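Long-range contact in glycosyl transferases group 1 family protein (Francisella tularensis subsp. tularensis, PDB 5I45), which probably transfers sugar residues as a GT-B glycosyltransferase, this chain being the enzyme's C-terminal domain: residues 55-66 and 87-96. Numbering follows the deposited sequence. Where two conformers were deposited one is given.
Sequences LKKYPDWTAVVI and AGLDKQIIFI
V65 and F95 are paired on neighbouring parallel strands, their side chains side by side and pointing the same way. CG2 of V65 sits over a face of the F95 ring, 4.2 Å from its centroid and 25° off the ring normal, which meets the geometry of a CH-pi contact. CB of V65 closes on the near rim of the ring, 3.7 Å from F95 CD2. With V65 CG1 anti to its own backbone N (chi1 177°), CG2 lies anti to the carbonyl carbon, and both methyls are within van der Waals range of the CD2-CE2 side of the ring. On the same side of the sheet, L55 slants over I93, its CD1 3.9 Å from I93 CG1. The other side carries V64, I94, I66 and I96; there V64 CB lies 4.1 Å from I96 CG1.

Four backbone hydrogen bonds set the register: A63 N to Q92 O, I94 N to A63 O (2.9 Å), V65 N to I94 O, and I96 N to V65 O. Their N-H...O angles, all at least 162°, show nearly straight bonds. Ahead of this pairing, the Q92 side chain, extended beyond CG, brings its terminal amide among the carbonyls of L55, Y58 and W61 around the turn from Y58 to W61.

Strands 61-66 and 93-96 belong to a right-handed beta-alpha-beta crossover through helix 74-86, in the Rossmann-like half of a GT-B fold. Strand 30-35 adjoins 61-66, while 93-96 is outermost within this chain. Helix 44-57 packs on I93, and W108 of helix 104-111 covers V64, I66 and I96 on the opposite face.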
loop_
_atom_site.group_PDB
_atom_site.type_symbol
_atom_site.label_atom_id
_atom_site.label_comp_id
_atom_site.label_asym_id
_atom_site.label_seq_id
_atom_site.Cartn_x
_atom_site.Cartn_y
_atom_site.Cartn_z
ATOM N N LEU A 55 6.481 5.286 -11.015
ATOM C CA LEU A 55 7.032 4.067 -11.569
ATOM C C LEU A 55 7.702 4.247 -12.903
ATOM O O LEU A 55 8.466 3.370 -13.313
ATOM C CB LEU A 55 6.000 2.959 -11.573
ATOM C CG LEU A 55 5.528 2.608 -10.172
ATOM C CD1 LEU A 55 4.481 1.519 -10.246
ATOM C CD2 LEU A 55 6.673 2.188 -9.253
ATOM N N LYS A 56 7.436 5.355 -13.597
ATOM C CA LYS A 56 8.212 5.668 -14.794
ATOM C C LYS A 56 9.686 5.784 -14.413
ATOM O O LYS A 56 10.581 5.416 -15.177
ATOM C CB LYS A 56 7.749 6.984 -15.403
ATOM C CG LYS A 56 6.426 6.921 -16.134
ATOM C CD LYS A 56 5.840 8.321 -16.292
ATOM C CE LYS A 56 4.404 8.309 -16.790
ATOM N NZ LYS A 56 4.338 8.217 -18.272
ATOM N N LYS A 57 9.934 6.300 -13.218
ATOM C CA LYS A 57 11.270 6.519 -12.707
ATOM C C LYS A 57 11.988 5.261 -12.159
ATOM O O LYS A 57 13.211 5.188 -12.133
ATOM C CB LYS A 57 11.167 7.606 -11.622
ATOM C CG LYS A 57 12.488 8.083 -11.117
ATOM C CD LYS A 57 12.337 9.237 -10.125
ATOM C CE LYS A 57 13.702 9.608 -9.595
ATOM N NZ LYS A 57 13.574 10.579 -8.461
ATOM N N TYR A 58 11.214 4.271 -11.713
ATOM C CA TYR A 58 11.761 3.088 -11.051
ATOM C C TYR A 58 11.282 1.765 -11.642
ATOM O O TYR A 58 10.314 1.151 -11.156
ATOM C CB TYR A 58 11.344 3.134 -9.582
ATOM C CG TYR A 58 11.906 4.296 -8.838
ATOM C CD1 TYR A 58 13.257 4.351 -8.543
ATOM C CD2 TYR A 58 11.091 5.317 -8.410
ATOM C CE1 TYR A 58 13.776 5.416 -7.847
ATOM C CE2 TYR A 58 11.598 6.383 -7.710
ATOM C CZ TYR A 58 12.942 6.437 -7.424
ATOM O OH TYR A 58 13.427 7.516 -6.699
ATOM N N PRO A 59 11.972 1.304 -12.687
ATOM C CA PRO A 59 11.554 0.094 -13.381
ATOM C C PRO A 59 11.436 -1.192 -12.578
ATOM O O PRO A 59 10.650 -2.055 -12.949
ATOM C CB PRO A 59 12.618 -0.042 -14.476
ATOM C CG PRO A 59 12.959 1.380 -14.794
ATOM C CD PRO A 59 12.999 2.041 -13.459
ATOM N N ASP A 60 12.154 -1.317 -11.468
ATOM C CA ASP A 60 12.109 -2.537 -10.656
ATOM C C ASP A 60 10.942 -2.596 -9.663
ATOM O O ASP A 60 10.766 -3.588 -8.977
ATOM C CB ASP A 60 13.402 -2.693 -9.842
ATOM C CG ASP A 60 14.603 -3.078 -10.682
ATOM O OD1 ASP A 60 14.468 -3.743 -11.730
ATOM O OD2 ASP A 60 15.720 -2.745 -10.240
ATOM N N TRP A 61 10.155 -1.518 -9.616
ATOM C CA TRP A 61 9.045 -1.401 -8.688
ATOM C C TRP A 61 7.727 -1.608 -9.387
ATOM O O TRP A 61 7.539 -1.198 -10.548
ATOM C CB TRP A 61 9.098 -0.054 -7.944
ATOM C CG TRP A 61 10.193 -0.056 -6.887
ATOM C CD1 TRP A 61 11.549 -0.027 -7.101
ATOM C CD2 TRP A 61 10.022 -0.182 -5.468
ATOM N NE1 TRP A 61 12.222 -0.119 -5.911
ATOM C CE2 TRP A 61 11.297 -0.174 -4.890
ATOM C CE3 TRP A 61 8.894 -0.284 -4.632
ATOM C CZ2 TRP A 61 11.480 -0.273 -3.512
ATOM C CZ3 TRP A 61 9.087 -0.374 -3.272
ATOM C CH2 TRP A 61 10.373 -0.379 -2.728
ATOM N N THR A 62 6.793 -2.203 -8.664
ATOM C CA THR A 62 5.464 -2.525 -9.187
ATOM C C THR A 62 4.423 -2.151 -8.153
ATOM O O THR A 62 4.640 -2.349 -6.979
ATOM C CB THR A 62 5.406 -4.023 -9.492
ATOM O OG1 THR A 62 6.306 -4.271 -10.558
ATOM C CG2 THR A 62 3.998 -4.502 -9.861
ATOM N N ALA A 63 3.309 -1.596 -8.595
ATOM C CA ALA A 63 2.195 -1.273 -7.741
ATOM C C ALA A 63 1.095 -2.291 -7.965
ATOM O O ALA A 63 0.799 -2.618 -9.123
ATOM C CB ALA A 63 1.673 0.127 -8.049
ATOM N N VAL A 64 0.447 -2.734 -6.887
ATOM C CA VAL A 64 -0.658 -3.672 -6.944
ATOM C C VAL A 64 -1.865 -3.108 -6.229
ATOM O O VAL A 64 -1.763 -2.507 -5.149
ATOM C CB VAL A 64 -0.310 -5.093 -6.400
ATOM C CG1 VAL A 64 0.675 -5.785 -7.309
ATOM C CG2 VAL A 64 0.222 -5.060 -4.990
ATOM N N VAL A 65 -3.022 -3.285 -6.851
ATOM C CA VAL A 65 -4.279 -2.894 -6.243
ATOM C C VAL A 65 -4.932 -4.211 -5.794
ATOM O O VAL A 65 -5.274 -5.070 -6.651
ATOM C CB VAL A 65 -5.166 -2.178 -7.247
ATOM C CG1 VAL A 65 -6.513 -1.850 -6.617
ATOM C CG2 VAL A 65 -4.472 -0.915 -7.747
ATOM N N ILE A 66 -5.038 -4.388 -4.482
ATOM C CA ILE A 66 -5.579 -5.592 -3.849
ATOM C C ILE A 66 -7.003 -5.285 -3.400
ATOM O O ILE A 66 -7.204 -4.655 -2.370
ATOM C CB ILE A 66 -4.737 -6.012 -2.607
ATOM C CG1 ILE A 66 -3.238 -6.065 -2.948
ATOM C CG2 ILE A 66 -5.231 -7.339 -2.035
ATOM C CD1 ILE A 66 -2.905 -7.076 -4.023
ATOM N N ALA A 87 -0.434 5.306 -20.173
ATOM C CA ALA A 87 0.886 5.709 -19.672
ATOM C C ALA A 87 1.986 4.698 -20.034
ATOM O O ALA A 87 3.152 4.925 -19.724
ATOM C CB ALA A 87 0.842 5.865 -18.155
ATOM N N GLY A 88 1.611 3.563 -20.631
ATOM C CA GLY A 88 2.578 2.513 -20.975
ATOM C C GLY A 88 3.112 1.770 -19.762
ATOM O O GLY A 88 4.221 1.229 -19.814
ATOM N N LEU A 89 2.306 1.684 -18.695
ATOM C CA LEU A 89 2.736 1.066 -17.437
ATOM C C LEU A 89 2.015 -0.203 -17.028
ATOM O O LEU A 89 2.033 -0.575 -15.836
ATOM C CB LEU A 89 2.659 2.130 -16.319
ATOM C CG LEU A 89 3.744 3.196 -16.412
ATOM C CD1 LEU A 89 3.525 4.241 -15.337
ATOM C CD2 LEU A 89 5.131 2.579 -16.295
ATOM N N ASP A 90 1.410 -0.923 -17.972
ATOM C CA ASP A 90 0.673 -2.135 -17.593
ATOM C C ASP A 90 1.566 -3.292 -17.099
ATOM O O ASP A 90 1.058 -4.260 -16.579
ATOM C CB ASP A 90 -0.276 -2.581 -18.707
ATOM C CG ASP A 90 0.427 -2.849 -19.988
ATOM O OD1 ASP A 90 1.664 -2.699 -20.041
ATOM O OD2 ASP A 90 -0.260 -3.224 -20.952
ATOM N N LYS A 91 2.881 -3.165 -17.249
ATOM C CA LYS A 91 3.814 -4.112 -16.616
ATOM C C LYS A 91 4.229 -3.745 -15.220
ATOM O O LYS A 91 4.965 -4.498 -14.578
ATOM C CB LYS A 91 5.071 -4.258 -17.446
ATOM C CG LYS A 91 4.782 -4.893 -18.793
ATOM C CD LYS A 91 6.027 -5.292 -19.531
ATOM C CE LYS A 91 6.844 -4.091 -19.934
ATOM N NZ LYS A 91 6.088 -3.137 -20.782
ATOM N N GLN A 92 3.796 -2.589 -14.739
ATOM C CA GLN A 92 4.185 -2.112 -13.416
ATOM C C GLN A 92 3.018 -1.745 -12.513
ATOM O O GLN A 92 3.252 -1.439 -11.364
ATOM C CB GLN A 92 5.132 -0.914 -13.537
ATOM C CG GLN A 92 6.524 -1.278 -14.011
ATOM C CD GLN A 92 7.439 -0.056 -14.027
ATOM O OE1 GLN A 92 7.991 0.353 -12.983
ATOM N NE2 GLN A 92 7.562 0.545 -15.170
ATOM N N ILE A 93 1.790 -1.731 -13.017
ATOM C CA ILE A 93 0.603 -1.379 -12.213
ATOM C C ILE A 93 -0.427 -2.435 -12.517
ATOM O O ILE A 93 -0.961 -2.466 -13.611
ATOM C CB ILE A 93 0.084 0.028 -12.496
ATOM C CG1 ILE A 93 1.217 1.031 -12.278
ATOM C CG2 ILE A 93 -1.076 0.343 -11.564
ATOM C CD1 ILE A 93 0.907 2.450 -12.715
ATOM N N ILE A 94 -0.707 -3.291 -11.526
ATOM C CA ILE A 94 -1.466 -4.549 -11.677
ATOM C C ILE A 94 -2.665 -4.623 -10.731
ATOM O O ILE A 94 -2.510 -4.419 -9.525
ATOM C CB ILE A 94 -0.548 -5.767 -11.308
ATOM C CG1 ILE A 94 0.803 -5.735 -12.048
ATOM C CG2 ILE A 94 -1.243 -7.100 -11.496
ATOM C CD1 ILE A 94 0.721 -5.989 -13.519
ATOM N N PHE A 95 -3.844 -4.916 -11.260
ATOM C CA PHE A 95 -5.045 -5.083 -10.450
ATOM C C PHE A 95 -5.148 -6.560 -10.181
ATOM O O PHE A 95 -5.321 -7.361 -11.114
ATOM C CB PHE A 95 -6.255 -4.586 -11.241
ATOM C CG PHE A 95 -6.305 -3.100 -11.354
ATOM C CD1 PHE A 95 -5.581 -2.425 -12.335
ATOM C CD2 PHE A 95 -7.071 -2.360 -10.458
ATOM C CE1 PHE A 95 -5.629 -1.031 -12.399
ATOM C CE2 PHE A 95 -7.122 -0.980 -10.541
ATOM C CZ PHE A 95 -6.391 -0.328 -11.495
ATOM N N ILE A 96 -5.030 -6.937 -8.917
ATOM C CA ILE A 96 -5.057 -8.357 -8.529
ATOM C C ILE A 96 -6.486 -8.870 -8.455
ATOM O O ILE A 96 -7.390 -8.158 -8.071
ATOM C CB ILE A 96 -4.286 -8.529 -7.196
ATOM C CG1 ILE A 96 -2.825 -8.111 -7.394
ATOM C CG2 ILE A 96 -4.404 -9.957 -6.653
ATOM C CD1 ILE A 96 -2.037 -8.921 -8.395
#